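AT27789p (Drosophila melanogaster, PDB 5UZM) probably binds RNA, including mRNA, through quasi-RNA recognition motifs, the second of which forms this chain. Local coordinates at residues Ser61-Asp64 and Thr65-Leu69; Phe84-Ser87 and Ile88-Lys92. All blocks are in the same frame, centred on the assembly; numbering follows the deposited sequence. Where two conformers were deposited one is given.

Interaction 1: Ser61-Asp64 and Thr65-Leu69; sequences SQDD and TEQAL
T65 and S61 meet one helical turn apart: T65 OG1 donates to S61 O over 3.2 Å, with the hydroxyl tilted 24° from the carbonyl plane. A chi1 of -55° places OG1 beside its own backbone N, and that N also points at S61 O in a weak bond of 3.3 Å, so one carbonyl takes two donors from one residue. A valine in its place would probably cost S61 O the hydroxyl bond, and among the bonds described here leave it the weak one from the amide. The other end of S61 closes the helix start as N-cap: its OG accepts from D64 N at 3.2 Å with an N-H...O angle of 155°. Ordinary i to i+4 bonds follow, among them E66 N to Q62 O at 3.1 Å and A68 N to D64 O at 2.9 Å. On another side of the turn Q62 NE2 stands 2.8 Å from E66 OE2, but at an angle too poor for a hydrogen bond; E66 OE2 instead has R85, in one of its two modelled conformers, as salt-bridge partner. D64 OD2 accepts from D33 N and A68 packs on F29 and F59 in loops, while L69 meets I83 of strand 79-85 and so joins the helix to the RRM sheet.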
ATOM      1  N   SER A  61      -5.055  11.907   4.056  1.00 23.78           N
ATOM      2  CA  SER A  61      -4.567  12.820   5.070  1.00 23.70           C
ATOM      3  C   SER A  61      -3.224  12.346   5.587  1.00 24.66           C
ATOM      4  O   SER A  61      -2.864  11.169   5.490  1.00 25.46           O
ATOM      5  CB  SER A  61      -5.553  12.963   6.239  1.00 29.90           C
ATOM      6  OG  SER A  61      -5.537  11.814   7.073  1.00 28.15           O
ATOM      7  N   GLN A  62      -2.481  13.289   6.162  1.00 21.98           N
ATOM      8  CA  GLN A  62      -1.194  12.967   6.753  1.00 15.49           C
ATOM      9  C   GLN A  62      -1.344  12.098   8.000  1.00 25.03           C
ATOM     10  O   GLN A  62      -0.577  11.150   8.205  1.00 23.62           O
ATOM     11  CB  GLN A  62      -0.443  14.271   7.061  1.00 26.02           C
ATOM     12  CG  GLN A  62       0.672  14.147   8.062  1.00 32.01           C
ATOM     13  CD  GLN A  62       1.913  13.494   7.516  1.00 48.57           C
ATOM     14  OE1 GLN A  62       2.039  13.237   6.309  1.00 49.88           O
ATOM     15  NE2 GLN A  62       2.852  13.217   8.407  1.00 38.26           N
ATOM     16  N   ASP A  63      -2.342  12.367   8.834  1.00 25.68           N
ATOM     17  CA  ASP A  63      -2.474  11.536  10.025  1.00 27.01           C
ATOM     18  C   ASP A  63      -2.824  10.092   9.675  1.00 19.98           C
ATOM     19  O   ASP A  63      -2.392   9.174  10.375  1.00 19.91           O
ATOM     20  CB  ASP A  63      -3.514  12.121  10.961  1.00 26.89           C
ATOM     21  CG  ASP A  63      -3.644  11.326  12.246  1.00 34.91           C
ATOM     22  OD1 ASP A  63      -2.669  11.279  13.024  1.00 32.89           O
ATOM     23  OD2 ASP A  63      -4.728  10.759  12.475  1.00 34.20           O
ATOM     24  N   ASP A  64      -3.575   9.880   8.601  1.00 18.61           N
ATOM     25  CA  ASP A  64      -3.863   8.500   8.200  1.00 19.74           C
ATOM     26  C   ASP A  64      -2.611   7.772   7.728  1.00 19.46           C
ATOM     27  O   ASP A  64      -2.470   6.555   7.943  1.00 17.91           O
ATOM     28  CB  ASP A  64      -4.929   8.501   7.132  1.00 21.11           C
ATOM     29  CG  ASP A  64      -6.329   8.486   7.746  1.00 35.19           C
ATOM     30  OD1 ASP A  64      -6.426   8.606   8.992  1.00 43.24           O
ATOM     31  OD2 ASP A  64      -7.319   8.370   7.001  1.00 36.83           O
ATOM     32  N   THR A  65      -1.704   8.482   7.072  1.00 20.45           N
ATOM     33  CA  THR A  65      -0.416   7.890   6.727  1.00 19.44           C
ATOM     34  C   THR A  65       0.346   7.467   7.974  1.00 16.15           C
ATOM     35  O   THR A  65       0.973   6.397   8.011  1.00 17.87           O
ATOM     36  CB  THR A  65       0.393   8.891   5.891  1.00 22.87           C
ATOM     37  OG1 THR A  65      -0.398   9.270   4.754  1.00 23.05           O
ATOM     38  CG2 THR A  65       1.698   8.263   5.433  1.00 24.43           C
ATOM     39  N   GLU A  66       0.304   8.288   9.032  1.00 20.23           N
ATOM     40  CA  GLU A  66       1.037   7.919  10.227  1.00 21.67           C
ATOM     41  C   GLU A  66       0.403   6.712  10.907  1.00 19.06           C
ATOM     42  O   GLU A  66       1.116   5.839  11.398  1.00 20.93           O
ATOM     43  CB  GLU A  66       1.119   9.106  11.185  1.00 32.48           C
ATOM     44  CG  GLU A  66       1.805  10.321  10.568  1.00 28.38           C
ATOM     45  CD  GLU A  66       3.326  10.214  10.496  1.00 42.60           C
ATOM     46  OE1 GLU A  66       3.932   9.324  11.149  1.00 31.43           O
ATOM     47  OE2 GLU A  66       3.918  11.069   9.798  1.00 42.73           O
ATOM     48  N   GLN A  67      -0.937   6.633  10.911  1.00 17.99           N
ATOM     49  CA  GLN A  67      -1.584   5.450  11.462  1.00 17.32           C
ATOM     50  C   GLN A  67      -1.285   4.214  10.614  1.00 17.98           C
ATOM     51  O   GLN A  67      -1.176   3.112  11.165  1.00 18.18           O
ATOM     52  CB  GLN A  67      -3.085   5.658  11.556  1.00 18.70           C
ATOM     53  CG  GLN A  67      -3.514   6.747  12.568  1.00 19.05           C
ATOM     54  CD  GLN A  67      -4.996   6.910  12.591  1.00 31.13           C
ATOM     55  OE1 GLN A  67      -5.530   7.985  12.325  1.00 47.52           O
ATOM     56  NE2 GLN A  67      -5.685   5.824  12.875  1.00 24.10           N
ATOM     57  N   ALA A  68      -1.143   4.374   9.294  1.00 17.14           N
ATOM     58  CA  ALA A  68      -0.799   3.211   8.463  1.00 12.53           C
ATOM     59  C   ALA A  68       0.578   2.712   8.816  1.00 15.31           C
ATOM     60  O   ALA A  68       0.806   1.512   8.957  1.00 15.61           O
ATOM     61  CB  ALA A  68      -0.849   3.574   6.989  1.00 13.03           C
ATOM     62  N   LEU A  69       1.532   3.632   8.978  1.00 16.15           N
ATOM     63  CA  LEU A  69       2.867   3.208   9.370  1.00 15.05           C
ATOM     64  C   LEU A  69       2.871   2.495  10.713  1.00 16.74           C
ATOM     65  O   LEU A  69       3.696   1.602  10.947  1.00 21.55           O
ATOM     66  CB  LEU A  69       3.797   4.430   9.396  1.00 20.23           C
ATOM     67  CG  LEU A  69       4.044   4.909   7.981  1.00 25.50           C
ATOM     68  CD1 LEU A  69       4.324   6.404   8.013  1.00 44.44           C
ATOM     69  CD2 LEU A  69       5.215   4.160   7.432  1.00 25.39           C
TER

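Interaction 2: Phe84-Ser87 and Ile88-Lys92; sequences FRSS and IAEMK
The carboxylate of E90 is the flat group here, and S86 OG approaches its OE2 from one side, tilted about 30° out of the carboxylate plane. At 2.4 Å this hydroxyl-to-OE2 hydrogen bond is very short, and its exact length is doubtful. OE2 also accepts from a water at 2.9 Å, and the same water donates to R85 O at 2.6 Å, so the carboxylate is joined to S86 directly and to R85 O through the water. The other oxygen, OE1, forms a salt bridge with K12. With oxygens gripped from several directions, the carboxylate is probably held against rotation. E90 gets there as an extended chain, CG anti to the backbone N (chi1 -174°), which carries its end back past the start of the helix.

S87 is the N-cap of helix 88-94. Its OG accepts from E90 N at 3.1 Å and with an N-H...O angle of 158°, and rests 3.4 Å from E90 CB. The reciprocal bond of a capping box is absent, since S87 N lies 4.3 Å from E90 OE2. S87 O begins the helical pattern by accepting from M91 N at 3.0 Å.

Outside the turn, I88 and M91 both pack on V10 of strand 10-14 and on Q58 of strand 54-58, and M91 and S86 both touch F56. A short connection through S86 and S87 therefore leads from strand 79-85 to helix 88-94, packed against the neighbouring strand 10-14 and, beyond it, strand 54-58.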
ATOM      1  N   PHE A  84       6.493   1.197   4.624  1.00 16.61           N
ATOM      2  CA  PHE A  84       7.485   2.275   4.595  1.00 17.21           C
ATOM      3  C   PHE A  84       6.872   3.587   4.141  1.00 17.80           C
ATOM      4  O   PHE A  84       6.006   3.609   3.265  1.00 17.16           O
ATOM      5  CB  PHE A  84       8.638   1.961   3.606  1.00 20.74           C
ATOM      6  CG  PHE A  84       9.230   0.618   3.778  1.00 19.70           C
ATOM      7  CD1 PHE A  84      10.294   0.421   4.651  1.00 26.12           C
ATOM      8  CD2 PHE A  84       8.714  -0.491   3.096  1.00 19.69           C
ATOM      9  CE1 PHE A  84      10.841  -0.847   4.830  1.00 29.18           C
ATOM     10  CE2 PHE A  84       9.269  -1.752   3.270  1.00 29.88           C
ATOM     11  CZ  PHE A  84      10.334  -1.931   4.133  1.00 22.58           C
ATOM     12  N   ARG A  85       7.404   4.702   4.669  1.00 18.59           N
ATOM     13  CA  ARG A  85       7.020   6.017   4.176  0.53 21.85           C
ATOM     14  C   ARG A  85       7.472   6.182   2.731  1.00 17.36           C
ATOM     15  O   ARG A  85       8.539   5.704   2.342  1.00 20.99           O
ATOM     16  CB  ARG A  85       7.638   7.121   5.041  0.53 26.17           C
ATOM     17  CG  ARG A  85       7.759   6.781   6.526  0.53 33.33           C
ATOM     18  CD  ARG A  85       8.242   8.009   7.303  0.53 36.00           C
ATOM     19  NE  ARG A  85       7.268   9.079   7.159  0.53 28.09           N
ATOM     20  CZ  ARG A  85       6.350   9.377   8.070  0.53 33.23           C
ATOM     21  NH1 ARG A  85       6.304   8.708   9.213  0.53 42.82           N
ATOM     22  NH2 ARG A  85       5.482  10.353   7.841  0.53 43.16           N
ATOM     23  N   SER A  86       6.646   6.855   1.938  1.00 19.46           N
ATOM     24  CA  SER A  86       6.888   6.975   0.519  1.00 19.58           C
ATOM     25  C   SER A  86       6.459   8.346   0.023  1.00 23.08           C
ATOM     26  O   SER A  86       6.421   9.313   0.801  1.00 27.26           O
ATOM     27  CB  SER A  86       6.151   5.854  -0.232  1.00 18.17           C
ATOM     28  OG  SER A  86       6.579   5.807  -1.570  1.00 26.14           O
ATOM     29  N   SER A  87       6.124   8.423  -1.257  1.00 21.29           N
ATOM     30  CA  SER A  87       5.816   9.684  -1.928  1.00 21.46           C
ATOM     31  C   SER A  87       5.079   9.394  -3.221  1.00 24.94           C
ATOM     32  O   SER A  87       5.180   8.305  -3.783  1.00 27.50           O
ATOM     33  CB  SER A  87       7.090  10.476  -2.239  1.00 29.79           C
ATOM     34  OG  SER A  87       7.864   9.753  -3.185  1.00 25.97           O
ATOM     35  N   ILE A  88       4.356  10.407  -3.712  1.00 22.47           N
ATOM     36  CA  ILE A  88       3.643  10.272  -4.970  1.00 20.13           C
ATOM     37  C   ILE A  88       4.617   9.980  -6.104  1.00 23.11           C
ATOM     38  O   ILE A  88       4.353   9.130  -6.957  1.00 29.79           O
ATOM     39  CB  ILE A  88       2.826  11.548  -5.260  1.00 34.72           C
ATOM     40  CG1 ILE A  88       1.836  11.825  -4.128  1.00 45.68           C
ATOM     41  CG2 ILE A  88       2.102  11.430  -6.587  1.00 40.13           C
ATOM     42  CD1 ILE A  88       0.572  11.058  -4.226  1.00 40.77           C
ATOM     43  N   ALA A  89       5.762  10.681  -6.129  1.00 24.66           N
ATOM     44  CA  ALA A  89       6.729  10.463  -7.209  1.00 32.88           C
ATOM     45  C   ALA A  89       7.248   9.027  -7.210  1.00 24.22           C
ATOM     46  O   ALA A  89       7.419   8.425  -8.271  1.00 30.50           O
ATOM     47  CB  ALA A  89       7.893  11.452  -7.097  1.00 32.04           C
ATOM     48  N   GLU A  90       7.499   8.454  -6.028  1.00 23.67           N
ATOM     49  CA  GLU A  90       7.945   7.063  -5.997  1.00 19.80           C
ATOM     50  C   GLU A  90       6.838   6.134  -6.475  1.00 26.44           C
ATOM     51  O   GLU A  90       7.095   5.177  -7.219  1.00 21.25           O
ATOM     52  CB  GLU A  90       8.417   6.689  -4.590  1.00 20.43           C
ATOM     53  CG  GLU A  90       9.030   5.276  -4.550  1.00 24.64           C
ATOM     54  CD  GLU A  90       9.437   4.794  -3.141  1.00 30.96           C
ATOM     55  OE1 GLU A  90      10.312   3.900  -3.042  1.00 35.33           O
ATOM     56  OE2 GLU A  90       8.887   5.278  -2.135  1.00 34.44           O
ATOM     57  N   MET A  91       5.595   6.401  -6.066  1.00 24.50           N
ATOM     58  CA  MET A  91       4.476   5.590  -6.542  1.00 20.55           C
ATOM     59  C   MET A  91       4.343   5.676  -8.060  1.00 24.66           C
ATOM     60  O   MET A  91       4.172   4.653  -8.741  1.00 26.22           O
ATOM     61  CB  MET A  91       3.184   6.050  -5.853  1.00 22.72           C
ATOM     62  CG  MET A  91       1.912   5.334  -6.321  1.00 18.65           C
ATOM     63  SD  MET A  91       0.572   5.847  -5.231  1.00 31.95           S
ATOM     64  CE  MET A  91      -0.584   4.473  -5.448  1.00 35.40           C
ATOM     65  N   LYS A  92       4.395   6.893  -8.612  1.00 30.14           N
ATOM     66  CA  LYS A  92       4.226   7.037 -10.058  1.00 27.06           C
ATOM     67  C   LYS A  92       5.365   6.375 -10.825  1.00 28.73           C
ATOM     68  O   LYS A  92       5.138   5.781 -11.886  1.00 36.88           O
ATOM     69  CB  LYS A  92       4.109   8.515 -10.441  1.00 31.87           C
ATOM     70  CG  LYS A  92       2.811   9.147  -9.992  1.00 36.15           C
ATOM     71  CD  LYS A  92       1.775   9.129 -11.103  1.00 60.94           C
ATOM     72  CE  LYS A  92       0.530   9.898 -10.696  1.00 56.36           C
ATOM     73  NZ  LYS A  92       0.896  11.129  -9.951  1.00 63.86           N
TER
HETATM   74  O   HOH W   1       9.349   4.085   0.444  1.00 41.61           O

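Interactions 1 and 2 follow in series along the chain, with centres 14 Å apart, yet they touch directly through R85. E66 OE2 and R85 NH2 form a salt bridge of 2.6 Å, while L69 CD1 packs 3.3 Å from R85 NH1; R85 was modelled in two conformers, so these values describe one of them. The other methyl of L69, CD2, packs 3.7 Å from the backbone carbon F84 C. Through these contacts helix 62-69 packs against the part of strand 79-85 that belongs to interaction 2. Both contacts are helix starts capped by a serine hydroxyl, S61 and S87, each accepting from the amide three residues on. No RNA was modelled, so the coordinates do not say whether either contact takes part in binding.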